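Long-range contacts in pyruvate formate-lyase 2 (Archaeoglobus fulgidus, PDB 2F3O), which is of unknown function but belongs to the glycyl radical enzymes related to pyruvate formate-lyase and glycerol dehydratase, and probably acts as a lyase: residues L147-G152 with F436-A441; I153-V158 with E270-M275; Q266-Q271 with P512-C517; N312-A317 with Q329-A334. All coordinates share one frame; numbering follows the deposited sequence.

Contact 1: residues L147-G152 with F436-A441; sequences LTEIAG and FTSSDA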
loop_
_atom_site.group_PDB
_atom_site.type_symbol
_atom_site.label_atom_id
_atom_site.label_comp_id
_atom_site.label_asym_id
_atom_site.label_seq_id
_atom_site.Cartn_x
_atom_site.Cartn_y
_atom_site.Cartn_z
ATOM N N LEU A 147 -30.132 -15.483 2.326
ATOM C CA LEU A 147 -28.679 -15.383 2.261
ATOM C C LEU A 147 -28.085 -16.781 2.128
ATOM O O LEU A 147 -28.141 -17.569 3.066
ATOM C CB LEU A 147 -28.177 -14.771 3.568
ATOM C CG LEU A 147 -27.885 -13.279 3.762
ATOM C CD1 LEU A 147 -28.603 -12.406 2.781
ATOM C CD2 LEU A 147 -28.206 -12.888 5.202
ATOM N N THR A 148 -27.501 -17.092 0.983
ATOM C CA THR A 148 -27.080 -18.458 0.743
ATOM C C THR A 148 -25.682 -18.776 1.205
ATOM O O THR A 148 -25.296 -19.929 1.194
ATOM C CB THR A 148 -27.046 -18.784 -0.718
ATOM O OG1 THR A 148 -25.897 -18.155 -1.274
ATOM C CG2 THR A 148 -28.288 -18.277 -1.392
ATOM N N GLU A 149 -24.904 -17.780 1.608
ATOM C CA GLU A 149 -23.500 -18.047 1.970
ATOM C C GLU A 149 -23.333 -18.744 3.307
ATOM O O GLU A 149 -22.219 -19.020 3.714
ATOM C CB GLU A 149 -22.665 -16.777 1.924
ATOM C CG GLU A 149 -22.494 -16.233 0.530
ATOM C CD GLU A 149 -21.969 -14.820 0.524
ATOM O OE1 GLU A 149 -21.211 -14.463 -0.400
ATOM O OE2 GLU A 149 -22.311 -14.057 1.446
ATOM N N ILE A 150 -24.456 -19.034 3.965
ATOM C CA ILE A 150 -24.533 -19.891 5.147
ATOM C C ILE A 150 -24.043 -21.273 4.740
ATOM O O ILE A 150 -23.411 -21.998 5.525
ATOM C CB ILE A 150 -26.009 -20.045 5.600
ATOM C CG1 ILE A 150 -26.622 -18.696 5.904
ATOM C CG2 ILE A 150 -26.124 -20.858 6.867
ATOM C CD1 ILE A 150 -26.417 -18.279 7.341
ATOM N N ALA A 151 -24.323 -21.609 3.486
ATOM C CA ALA A 151 -24.091 -22.938 2.966
ATOM C C ALA A 151 -22.699 -23.091 2.384
ATOM O O ALA A 151 -22.280 -24.209 2.066
ATOM C CB ALA A 151 -25.133 -23.262 1.920
ATOM N N GLY A 152 -21.993 -21.970 2.243
ATOM C CA GLY A 152 -20.697 -21.955 1.559
ATOM C C GLY A 152 -20.753 -21.024 0.359
ATOM O O GLY A 152 -21.765 -20.339 0.160
ATOM N N PHE A 436 -14.057 -14.339 -8.520
ATOM C CA PHE A 436 -14.849 -15.044 -7.561
ATOM C C PHE A 436 -16.015 -14.118 -7.354
ATOM O O PHE A 436 -15.867 -13.064 -6.719
ATOM C CB PHE A 436 -14.067 -15.192 -6.278
ATOM C CG PHE A 436 -14.508 -16.346 -5.414
ATOM C CD1 PHE A 436 -14.770 -17.590 -5.967
ATOM C CD2 PHE A 436 -14.587 -16.204 -4.026
ATOM C CE1 PHE A 436 -15.126 -18.656 -5.165
ATOM C CE2 PHE A 436 -14.945 -17.266 -3.229
ATOM C CZ PHE A 436 -15.216 -18.493 -3.805
ATOM N N THR A 437 -17.173 -14.484 -7.893
ATOM C CA THR A 437 -18.295 -13.547 -7.928
ATOM C C THR A 437 -19.422 -13.825 -6.950
ATOM O O THR A 437 -20.337 -13.012 -6.874
ATOM C CB THR A 437 -18.913 -13.459 -9.310
ATOM O OG1 THR A 437 -19.447 -14.743 -9.661
ATOM C CG2 THR A 437 -17.857 -13.028 -10.322
ATOM N N SER A 438 -19.324 -14.932 -6.199
ATOM C CA SER A 438 -20.371 -15.440 -5.270
ATOM C C SER A 438 -21.735 -15.172 -5.859
ATOM O O SER A 438 -22.498 -14.338 -5.356
ATOM C CB SER A 438 -20.261 -14.829 -3.870
ATOM O OG SER A 438 -20.991 -15.609 -2.937
ATOM N N SER A 439 -22.012 -15.840 -6.963
ATOM C CA SER A 439 -22.950 -15.286 -7.890
ATOM C C SER A 439 -24.399 -15.420 -7.440
ATOM O O SER A 439 -25.268 -14.748 -7.970
ATOM C CB SER A 439 -22.727 -15.888 -9.256
ATOM O OG SER A 439 -23.288 -17.184 -9.294
ATOM N N ASP A 440 -24.668 -16.264 -6.451
ATOM C CA ASP A 440 -25.999 -16.278 -5.853
ATOM C C ASP A 440 -25.879 -16.088 -4.364
ATOM O O ASP A 440 -26.264 -16.959 -3.605
ATOM C CB ASP A 440 -26.737 -17.586 -6.128
ATOM C CG ASP A 440 -28.251 -17.430 -6.036
ATOM O OD1 ASP A 440 -28.732 -16.286 -6.007
ATOM O OD2 ASP A 440 -28.967 -18.448 -5.991
ATOM N N ALA A 441 -25.342 -14.952 -3.947
ATOM C CA ALA A 441 -25.016 -14.786 -2.545
ATOM C C ALA A 441 -26.242 -14.407 -1.745
ATOM O O ALA A 441 -26.364 -14.781 -0.570
ATOM C CB ALA A 441 -23.943 -13.773 -2.373
#
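Thr148 OG1 donates to the carbonyl of Asp440, at 2.6 Å from its O atom, while the amide of the same threonine reaches the next carbonyl, Thr148 N lying 3.0 Å from Ala441 O. Two successive peptide oxygens are thus taken by one residue. Its chi1 of 75° sets OG1 between the backbone N and the carbonyl carbon, and CG2 also comes close to Asp440 O. Glu149 makes the other half of the contact. Its extended chain carries the carboxylate past the Ala441 methyl group, with Glu149 OE1 3.4 Å from Ala441 CB, to accept a hydrogen bond from Ser438 OG. That hydroxyl meets OE1 on the anti side, 2.8 Å from Ser438 OG to Glu149 OE1. The second oxygen, OE2, is bonded to Ser498 OG of helix 477-508, so a buried carboxylate is shared by a loop and a helix. An alanine in place of Glu149 would probably leave Ser438 OG and Ser498 OG without this acceptor and open a gap beside Ala441 CB. The segments meet where edge strand 145-147, antiparallel to strand 435-445, leaves the sheet, an arrangement consistent with the wall of the beta/alpha barrel found in glycyl radical enzymes.

Contact 2: residues I153-V158 with E270-M275; sequences ISHVAV and EQAISM. With GOL (glycerol), chain D.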
loop_
_atom_site.group_PDB
_atom_site.type_symbol
_atom_site.label_atom_id
_atom_site.label_comp_id
_atom_site.label_asym_id
_atom_site.label_seq_id
_atom_site.Cartn_x
_atom_site.Cartn_y
_atom_site.Cartn_z
ATOM N N ILE A 153 -19.690 -20.981 -0.447
ATOM C CA ILE A 153 -19.667 -20.040 -1.570
ATOM C C ILE A 153 -19.906 -20.659 -2.941
ATOM O O ILE A 153 -20.927 -20.370 -3.550
ATOM C CB ILE A 153 -18.396 -19.174 -1.615
ATOM C CG1 ILE A 153 -18.105 -18.592 -0.234
ATOM C CG2 ILE A 153 -18.537 -18.067 -2.673
ATOM C CD1 ILE A 153 -19.138 -17.632 0.233
ATOM N N SER A 154 -18.975 -21.483 -3.423
ATOM C CA SER A 154 -19.054 -22.063 -4.774
ATOM C C SER A 154 -19.360 -21.021 -5.868
ATOM O O SER A 154 -18.763 -19.934 -5.879
ATOM C CB SER A 154 -20.075 -23.197 -4.828
ATOM O OG SER A 154 -19.705 -24.289 -4.013
ATOM N N HIS A 155 -20.297 -21.346 -6.760
ATOM C CA HIS A 155 -20.714 -20.436 -7.840
ATOM C C HIS A 155 -19.586 -19.808 -8.615
ATOM O O HIS A 155 -19.441 -18.599 -8.606
ATOM C CB HIS A 155 -21.599 -19.311 -7.306
ATOM C CG HIS A 155 -22.887 -19.792 -6.742
ATOM N ND1 HIS A 155 -22.987 -20.308 -5.470
ATOM C CD2 HIS A 155 -24.123 -19.862 -7.283
ATOM C CE1 HIS A 155 -24.235 -20.662 -5.243
ATOM N NE2 HIS A 155 -24.941 -20.424 -6.336
ATOM N N VAL A 156 -18.768 -20.621 -9.250
ATOM C CA VAL A 156 -17.689 -20.092 -10.046
ATOM C C VAL A 156 -17.442 -21.075 -11.166
ATOM O O VAL A 156 -17.486 -22.283 -10.942
ATOM C CB VAL A 156 -16.404 -19.843 -9.180
ATOM C CG1 VAL A 156 -16.080 -21.029 -8.302
ATOM C CG2 VAL A 156 -15.215 -19.455 -10.048
ATOM N N ALA A 157 -17.271 -20.576 -12.381
ATOM C CA ALA A 157 -16.717 -21.392 -13.432
ATOM C C ALA A 157 -15.200 -21.559 -13.205
ATOM O O ALA A 157 -14.438 -20.590 -13.236
ATOM C CB ALA A 157 -16.998 -20.786 -14.782
ATOM N N VAL A 158 -14.802 -22.805 -12.959
ATOM C CA VAL A 158 -13.435 -23.234 -12.713
ATOM C C VAL A 158 -12.500 -22.936 -13.870
ATOM O O VAL A 158 -12.834 -23.177 -15.025
ATOM C CB VAL A 158 -13.455 -24.741 -12.523
ATOM C CG1 VAL A 158 -12.073 -25.283 -12.287
ATOM C CG2 VAL A 158 -14.383 -25.104 -11.394
ATOM N N GLU A 270 -22.767 -27.971 -3.406
ATOM C CA GLU A 270 -23.337 -28.414 -4.693
ATOM C C GLU A 270 -23.708 -27.366 -5.723
ATOM O O GLU A 270 -24.073 -27.726 -6.835
ATOM C CB GLU A 270 -24.616 -29.185 -4.407
ATOM C CG GLU A 270 -24.715 -29.621 -2.965
ATOM C CD GLU A 270 -25.494 -28.662 -2.059
ATOM O OE1 GLU A 270 -26.458 -28.008 -2.532
ATOM O OE2 GLU A 270 -25.138 -28.577 -0.854
ATOM N N GLN A 271 -23.649 -26.084 -5.378
ATOM C CA GLN A 271 -24.199 -25.079 -6.268
ATOM C C GLN A 271 -23.213 -24.441 -7.249
ATOM O O GLN A 271 -22.283 -23.730 -6.864
ATOM C CB GLN A 271 -24.942 -24.003 -5.481
ATOM C CG GLN A 271 -25.944 -24.556 -4.522
ATOM C CD GLN A 271 -27.007 -25.319 -5.223
ATOM O OE1 GLN A 271 -27.612 -24.801 -6.152
ATOM N NE2 GLN A 271 -27.255 -26.557 -4.794
ATOM N N ALA A 272 -23.439 -24.722 -8.521
ATOM C CA ALA A 272 -22.951 -23.896 -9.613
ATOM C C ALA A 272 -21.471 -23.940 -9.894
ATOM O O ALA A 272 -20.940 -22.991 -10.453
ATOM C CB ALA A 272 -23.438 -22.466 -9.483
ATOM N N ILE A 273 -20.806 -25.022 -9.507
ATOM C CA ILE A 273 -19.410 -25.193 -9.858
ATOM C C ILE A 273 -19.377 -25.545 -11.338
ATOM O O ILE A 273 -19.773 -26.632 -11.727
ATOM C CB ILE A 273 -18.775 -26.316 -9.045
ATOM C CG1 ILE A 273 -19.016 -26.087 -7.566
ATOM C CG2 ILE A 273 -17.295 -26.408 -9.318
ATOM C CD1 ILE A 273 -18.422 -27.159 -6.705
ATOM N N SER A 274 -18.917 -24.618 -12.166
ATOM C CA SER A 274 -19.133 -24.722 -13.605
ATOM C C SER A 274 -17.847 -24.910 -14.383
ATOM O O SER A 274 -16.754 -24.771 -13.836
ATOM C CB SER A 274 -19.877 -23.488 -14.094
ATOM O OG SER A 274 -21.072 -23.316 -13.337
ATOM N N MET A 275 -17.967 -25.240 -15.660
ATOM C CA MET A 275 -16.794 -25.613 -16.436
ATOM C C MET A 275 -16.323 -24.545 -17.420
ATOM O O MET A 275 -15.280 -24.694 -18.053
ATOM C CB MET A 275 -17.030 -26.936 -17.153
ATOM C CG MET A 275 -16.923 -28.142 -16.243
ATOM S SD MET A 275 -17.688 -29.604 -16.987
ATOM C CE MET A 275 -19.239 -29.654 -16.078
HETATM C C1 GOL D . -27.270 -20.684 -9.514
HETATM O O1 GOL D . -27.014 -19.418 -8.980
HETATM C C2 GOL D . -28.089 -21.486 -8.527
HETATM O O2 GOL D . -27.835 -21.128 -7.180
HETATM C C3 GOL D . -27.723 -22.924 -8.806
HETATM O O3 GOL D . -28.822 -23.716 -8.453
#
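Ser274 bonds to the residues before and after Ala157: Ser274 N donates to Val156 O at 3.0 Å, nearly straight at 176°, and Ser274 O accepts from Val158 N at 2.9 Å. This is the pattern of a parallel pair. The Ser274 side chain turns back to its own segment, its OG donating to the carbonyl of Ala272 and accepting from the amide of Ala334. Upstream, His155 N donates a hydrogen bond to Gln271 O over 3.1 Å; the same oxygen lies over one face of the imidazole, toward its rim. The ring is held through both nitrogens. His155 ND1 donates to Ile153 O, 2.8 Å away, in the ring plane and nearly along the C=O axis, and His155 NE2 shares a hydrogen bond of 3.1 Å with glycerol O2, in which either could be the donor. Gln271 runs alongside the histidine, its CB 3.4 Å from His155 CE1. Its amide works at both ends: Gln271 OE1 accepts from glycerol O3 at 2.8 Å, and NE2 donates to Glu270 OE1 and also to Ala330 O. Ser154 OG is satisfied by the Tyr269 carbonyl. Apolar contact is slight, chiefly Val158 CG2 against Ile273 CG2, 3.8 Å apart. Glu428, Asn332 and Asp440 complete the hydrogen bonds to glycerol, which probably comes from the crystallisation liquor. The loops leading into a short two-stranded parallel sheet bring a histidine and a glutamine to a buried polar pocket, consistent with the substrate site of relatives such as glycerol dehydratase.

Contact 3: residues Q266-Q271 with P512-C517; sequences QENYEQ and PLLSLC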
loop_
_atom_site.group_PDB
_atom_site.type_symbol
_atom_site.label_atom_id
_atom_site.label_comp_id
_atom_site.label_asym_id
_atom_site.label_seq_id
_atom_site.Cartn_x
_atom_site.Cartn_y
_atom_site.Cartn_z
ATOM N N GLN A 266 -16.253 -32.373 -3.525
ATOM C CA GLN A 266 -16.062 -32.993 -2.228
ATOM C C GLN A 266 -15.615 -31.931 -1.261
ATOM O O GLN A 266 -15.712 -32.111 -0.055
ATOM C CB GLN A 266 -15.041 -34.127 -2.284
ATOM C CG GLN A 266 -15.202 -35.132 -3.419
ATOM C CD GLN A 266 -16.611 -35.673 -3.540
ATOM O OE1 GLN A 266 -17.259 -36.042 -2.549
ATOM N NE2 GLN A 266 -17.103 -35.717 -4.769
ATOM N N GLU A 267 -15.135 -30.815 -1.804
ATOM C CA GLU A 267 -14.691 -29.688 -0.990
ATOM C C GLU A 267 -15.767 -28.595 -0.903
ATOM O O GLU A 267 -16.029 -28.047 0.161
ATOM C CB GLU A 267 -13.400 -29.111 -1.567
ATOM C CG GLU A 267 -12.978 -27.762 -0.980
ATOM C CD GLU A 267 -11.753 -27.169 -1.660
ATOM O OE1 GLU A 267 -11.872 -26.656 -2.797
ATOM O OE2 GLU A 267 -10.667 -27.231 -1.045
ATOM N N ASN A 268 -16.400 -28.295 -2.031
ATOM C CA ASN A 268 -17.318 -27.164 -2.127
ATOM C C ASN A 268 -18.719 -27.637 -2.321
ATOM O O ASN A 268 -18.928 -28.641 -3.014
ATOM C CB ASN A 268 -16.954 -26.310 -3.325
ATOM C CG ASN A 268 -15.555 -25.829 -3.252
ATOM O OD1 ASN A 268 -15.269 -24.826 -2.596
ATOM N ND2 ASN A 268 -14.650 -26.552 -3.902
ATOM N N TYR A 269 -19.675 -26.896 -1.760
ATOM C CA TYR A 269 -21.070 -27.310 -1.817
ATOM C C TYR A 269 -21.655 -27.265 -3.236
ATOM O O TYR A 269 -21.110 -26.626 -4.129
ATOM C CB TYR A 269 -21.920 -26.607 -0.729
ATOM C CG TYR A 269 -22.622 -25.347 -1.138
ATOM C CD1 TYR A 269 -23.998 -25.230 -0.993
ATOM C CD2 TYR A 269 -21.915 -24.267 -1.670
ATOM C CE1 TYR A 269 -24.668 -24.072 -1.368
ATOM C CE2 TYR A 269 -22.571 -23.104 -2.067
ATOM C CZ TYR A 269 -23.954 -23.011 -1.905
ATOM O OH TYR A 269 -24.603 -21.868 -2.304
ATOM N N GLU A 270 -22.767 -27.971 -3.406
ATOM C CA GLU A 270 -23.337 -28.414 -4.693
ATOM C C GLU A 270 -23.708 -27.366 -5.723
ATOM O O GLU A 270 -24.073 -27.726 -6.835
ATOM C CB GLU A 270 -24.616 -29.185 -4.407
ATOM C CG GLU A 270 -24.715 -29.621 -2.965
ATOM C CD GLU A 270 -25.494 -28.662 -2.059
ATOM O OE1 GLU A 270 -26.458 -28.008 -2.532
ATOM O OE2 GLU A 270 -25.138 -28.577 -0.854
ATOM N N GLN A 271 -23.649 -26.084 -5.378
ATOM C CA GLN A 271 -24.199 -25.079 -6.268
ATOM C C GLN A 271 -23.213 -24.441 -7.249
ATOM O O GLN A 271 -22.283 -23.730 -6.864
ATOM C CB GLN A 271 -24.942 -24.003 -5.481
ATOM C CG GLN A 271 -25.944 -24.556 -4.522
ATOM C CD GLN A 271 -27.007 -25.319 -5.223
ATOM O OE1 GLN A 271 -27.612 -24.801 -6.152
ATOM N NE2 GLN A 271 -27.255 -26.557 -4.794
ATOM N N PRO A 512 -9.115 -24.633 -0.389
ATOM C CA PRO A 512 -7.813 -24.674 -1.055
ATOM C C PRO A 512 -7.759 -25.290 -2.446
ATOM O O PRO A 512 -7.006 -24.805 -3.276
ATOM C CB PRO A 512 -6.957 -25.523 -0.113
ATOM C CG PRO A 512 -7.664 -25.516 1.177
ATOM C CD PRO A 512 -9.099 -25.356 0.892
ATOM N N LEU A 513 -8.496 -26.355 -2.715
ATOM C CA LEU A 513 -8.457 -26.920 -4.075
ATOM C C LEU A 513 -9.032 -25.944 -5.096
ATOM O O LEU A 513 -8.377 -25.667 -6.118
ATOM C CB LEU A 513 -9.151 -28.284 -4.162
ATOM C CG LEU A 513 -9.205 -28.932 -5.547
ATOM C CD1 LEU A 513 -7.822 -29.208 -6.080
ATOM C CD2 LEU A 513 -10.029 -30.212 -5.513
ATOM N N LEU A 514 -10.215 -25.396 -4.778
ATOM C CA LEU A 514 -10.874 -24.374 -5.568
ATOM C C LEU A 514 -9.973 -23.171 -5.778
ATOM O O LEU A 514 -9.915 -22.621 -6.877
ATOM C CB LEU A 514 -12.173 -23.947 -4.891
ATOM C CG LEU A 514 -12.968 -22.852 -5.611
ATOM C CD1 LEU A 514 -13.350 -23.312 -7.001
ATOM C CD2 LEU A 514 -14.181 -22.422 -4.811
ATOM N N SER A 515 -9.248 -22.783 -4.738
ATOM C CA SER A 515 -8.244 -21.727 -4.864
ATOM C C SER A 515 -7.214 -21.980 -5.952
ATOM O O SER A 515 -6.840 -21.055 -6.648
ATOM C CB SER A 515 -7.515 -21.508 -3.545
ATOM O OG SER A 515 -8.367 -20.854 -2.645
ATOM N N LEU A 516 -6.779 -23.220 -6.141
ATOM C CA LEU A 516 -5.803 -23.475 -7.193
ATOM C C LEU A 516 -6.401 -23.182 -8.549
ATOM O O LEU A 516 -5.704 -22.766 -9.485
ATOM C CB LEU A 516 -5.299 -24.910 -7.145
ATOM C CG LEU A 516 -3.961 -25.165 -6.444
ATOM C CD1 LEU A 516 -3.767 -24.260 -5.235
ATOM C CD2 LEU A 516 -3.900 -26.613 -6.026
ATOM N N CYS A 517 -7.714 -23.363 -8.626
ATOM C CA CYS A 517 -8.431 -23.227 -9.874
ATOM C C CYS A 517 -8.920 -21.832 -10.162
ATOM O O CYS A 517 -9.655 -21.671 -11.131
ATOM C CB CYS A 517 -9.682 -24.091 -9.863
ATOM S SG CYS A 517 -9.498 -25.738 -9.265
#
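Glu267 spreads its carboxylate over the start of helix 512-516 and accepts two backbone N-H groups there. Leu513 N lies 2.9 Å from Glu267 OE2 and Leu514 N the same 2.9 Å from Glu267 OE1, each oxygen using its syn lone pair. The side chain reaches this far because it is extended, with CG anti to the backbone N (chi1 168°) and CD anti to CA (chi2 -175°). OE1 has a further donor within its own segment: Asn268 ND2 approaches Glu267 OE1 on the anti lone pair, at 3.0 Å, and also donates to Leu264 O. With three N-H groups on two oxygens, the carboxylate is fixed in position and in rotation, and the positive end of the helix would probably favour its charge. Lys509 NZ, just before the short helix, bonds to the Glu267 carbonyl. An alanine in place of Glu267 would probably leave the N-H groups of Leu513 and Leu514 without this acceptor and Asn268 ND2 with Leu264 O alone of its two.

The remaining contacts are of the van der Waals kind. Pro512, whose N has no hydrogen to give, sets its ring carbon CD against Glu267 OE2. Leu514 crosses Asn268, its CD2 3.4 Å from Asn268 OD1. The arrangement ties the C-terminal end of helix 250-267 to the first turn of another helix, with an acidic side chain bound to backbone N-H groups at a helix N terminus.

Contact 4: residues N312-A317 with Q329-A334; sequences NEIVPA and QATNQA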
loop_
_atom_site.group_PDB
_atom_site.type_symbol
_atom_site.label_atom_id
_atom_site.label_comp_id
_atom_site.label_asym_id
_atom_site.label_seq_id
_atom_site.Cartn_x
_atom_site.Cartn_y
_atom_site.Cartn_z
ATOM N N ASN A 312 -25.285 -35.336 -13.847
ATOM C CA ASN A 312 -26.597 -35.675 -13.306
ATOM C C ASN A 312 -26.538 -36.529 -12.047
ATOM O O ASN A 312 -27.577 -36.883 -11.502
ATOM C CB ASN A 312 -27.406 -36.438 -14.337
ATOM C CG ASN A 312 -27.904 -35.565 -15.443
ATOM O OD1 ASN A 312 -28.942 -34.921 -15.315
ATOM N ND2 ASN A 312 -27.180 -35.559 -16.562
ATOM N N GLU A 313 -25.336 -36.876 -11.596
ATOM C CA GLU A 313 -25.188 -37.696 -10.405
ATOM C C GLU A 313 -25.536 -36.952 -9.113
ATOM O O GLU A 313 -25.875 -37.581 -8.110
ATOM C CB GLU A 313 -23.795 -38.333 -10.343
ATOM C CG GLU A 313 -23.537 -39.334 -11.455
ATOM C CD GLU A 313 -22.094 -39.845 -11.500
ATOM O OE1 GLU A 313 -21.297 -39.485 -10.612
ATOM O OE2 GLU A 313 -21.759 -40.615 -12.429
ATOM N N ILE A 314 -25.469 -35.623 -9.121
ATOM C CA ILE A 314 -25.889 -34.880 -7.933
ATOM C C ILE A 314 -27.237 -34.200 -8.042
ATOM O O ILE A 314 -27.701 -33.792 -9.095
ATOM C CB ILE A 314 -24.841 -33.872 -7.347
ATOM C CG1 ILE A 314 -24.551 -32.724 -8.305
ATOM C CG2 ILE A 314 -23.578 -34.566 -6.944
ATOM C CD1 ILE A 314 -23.860 -31.557 -7.633
ATOM N N VAL A 315 -27.827 -34.085 -6.877
ATOM C CA VAL A 315 -29.155 -33.617 -6.692
ATOM C C VAL A 315 -28.953 -33.010 -5.300
ATOM O O VAL A 315 -28.168 -33.537 -4.506
ATOM C CB VAL A 315 -30.132 -34.846 -6.774
ATOM C CG1 VAL A 315 -30.650 -35.287 -5.413
ATOM C CG2 VAL A 315 -31.276 -34.554 -7.711
ATOM N N PRO A 316 -29.575 -31.861 -5.017
ATOM C CA PRO A 316 -29.175 -31.072 -3.842
ATOM C C PRO A 316 -29.707 -31.605 -2.510
ATOM O O PRO A 316 -30.734 -32.240 -2.484
ATOM C CB PRO A 316 -29.771 -29.709 -4.147
ATOM C CG PRO A 316 -30.987 -30.027 -4.965
ATOM C CD PRO A 316 -30.675 -31.240 -5.764
ATOM N N ALA A 317 -29.007 -31.352 -1.410
ATOM C CA ALA A 317 -29.450 -31.820 -0.074
ATOM C C ALA A 317 -30.355 -30.808 0.619
ATOM O O ALA A 317 -30.085 -30.391 1.750
ATOM C CB ALA A 317 -28.248 -32.142 0.837
ATOM N N GLN A 329 -34.576 -29.403 -8.129
ATOM C CA GLN A 329 -33.297 -30.105 -8.029
ATOM C C GLN A 329 -32.119 -29.299 -8.573
ATOM O O GLN A 329 -31.396 -29.739 -9.474
ATOM C CB GLN A 329 -33.380 -31.463 -8.718
ATOM C CG GLN A 329 -34.431 -32.370 -8.128
ATOM C CD GLN A 329 -34.499 -33.695 -8.843
ATOM O OE1 GLN A 329 -34.396 -33.760 -10.073
ATOM N NE2 GLN A 329 -34.671 -34.766 -8.079
ATOM N N ALA A 330 -31.956 -28.100 -8.032
ATOM C CA ALA A 330 -31.036 -27.130 -8.590
ATOM C C ALA A 330 -29.637 -27.338 -8.057
ATOM O O ALA A 330 -29.377 -27.196 -6.866
ATOM C CB ALA A 330 -31.518 -25.756 -8.260
ATOM N N THR A 331 -28.731 -27.714 -8.939
ATOM C CA THR A 331 -27.330 -27.787 -8.571
ATOM C C THR A 331 -26.564 -26.917 -9.554
ATOM O O THR A 331 -25.904 -25.956 -9.159
ATOM C CB THR A 331 -26.801 -29.227 -8.589
ATOM O OG1 THR A 331 -27.085 -29.838 -9.856
ATOM C CG2 THR A 331 -27.451 -30.036 -7.482
ATOM N N ASN A 332 -26.658 -27.281 -10.829
ATOM C CA ASN A 332 -26.304 -26.411 -11.935
ATOM C C ASN A 332 -24.845 -26.246 -12.269
ATOM O O ASN A 332 -24.345 -25.124 -12.315
ATOM C CB ASN A 332 -27.034 -25.074 -11.845
ATOM C CG ASN A 332 -28.495 -25.235 -12.087
ATOM O OD1 ASN A 332 -28.878 -25.663 -13.157
ATOM N ND2 ASN A 332 -29.319 -24.950 -11.093
ATOM N N GLN A 333 -24.173 -27.369 -12.499
ATOM C CA GLN A 333 -22.860 -27.343 -13.109
ATOM C C GLN A 333 -23.053 -26.840 -14.515
ATOM O O GLN A 333 -23.528 -27.566 -15.366
ATOM C CB GLN A 333 -22.240 -28.739 -13.164
ATOM C CG GLN A 333 -21.770 -29.261 -11.832
ATOM C CD GLN A 333 -21.596 -30.752 -11.846
ATOM O OE1 GLN A 333 -20.644 -31.270 -12.424
ATOM N NE2 GLN A 333 -22.513 -31.456 -11.200
ATOM N N ALA A 334 -22.686 -25.594 -14.759
ATOM C CA ALA A 334 -22.958 -24.992 -16.038
ATOM C C ALA A 334 -21.852 -25.207 -17.051
ATOM O O ALA A 334 -20.717 -25.489 -16.706
ATOM C CB ALA A 334 -23.222 -23.531 -15.871
#
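Pro316 and Thr331 meet between loops that lead from helix 297-310, through the short helix 322-325, into edge strand 334-338 of a mixed sheet, consistent with the beta/alpha barrel of glycyl radical enzymes. The denser part of the contact surrounds the proline ring and Thr331. Pro316 CD rests 3.6 Å from Gln329 CA, Pro316 CB is 3.7 Å from Ala330 O, and Thr331 CG2 comes up beside them, 3.8 Å from Pro316 CD. The Thr331 chi1 of 53° puts OG1 between the backbone N and the carbonyl carbon, which leaves CG2 anti to the carbonyl carbon and facing the proline. Ile314 crosses Thr331 on this side too, with Ile314 CD1 3.9 Å from Thr331 CB, and Val315 crosses the Gln329 chain.

The sparser part is confined to Gln333, which touches through its amide nitrogen and covers little area, Gln333 NE2 lying 3.8 Å from Ile314 CG1. This looser side is still buried: His265 of helix 250-267 covers Ile314, and Gln333 OE1 is bonded to Gln261. Arg365 joins the two segments from outside by donating to the carbonyls of Ile314 and Gln329. Gln329 NE2 donates to Asn99 OD1 and also lies 3.4 Å from Val315 CG2.

In the fold
All four contacts are buried and none is touched by another subunit; contact 3 lies farthest from the centre of the chain. Contact 1 combines Thr148 bonds to backbone carbonyls with a glutamate-serine bond, and contact 3 rests on a glutamate that accepts helix N-H groups. Contact 2 is mainly backbone pairing, whereas contact 4 is van der Waals packing of loops. Contacts 2 and 3 share Glu270 and Gln271, between helix 250-267 and strand 273-274. Contact 2 also touches the remaining two: His155 packs on Asp440 of contact 1, and Ala272 N lies 2.8 Å from Thr331 O of contact 4. Contacts 1, 2 and 4 each contribute to the glycerol site, with Glu428 outside them.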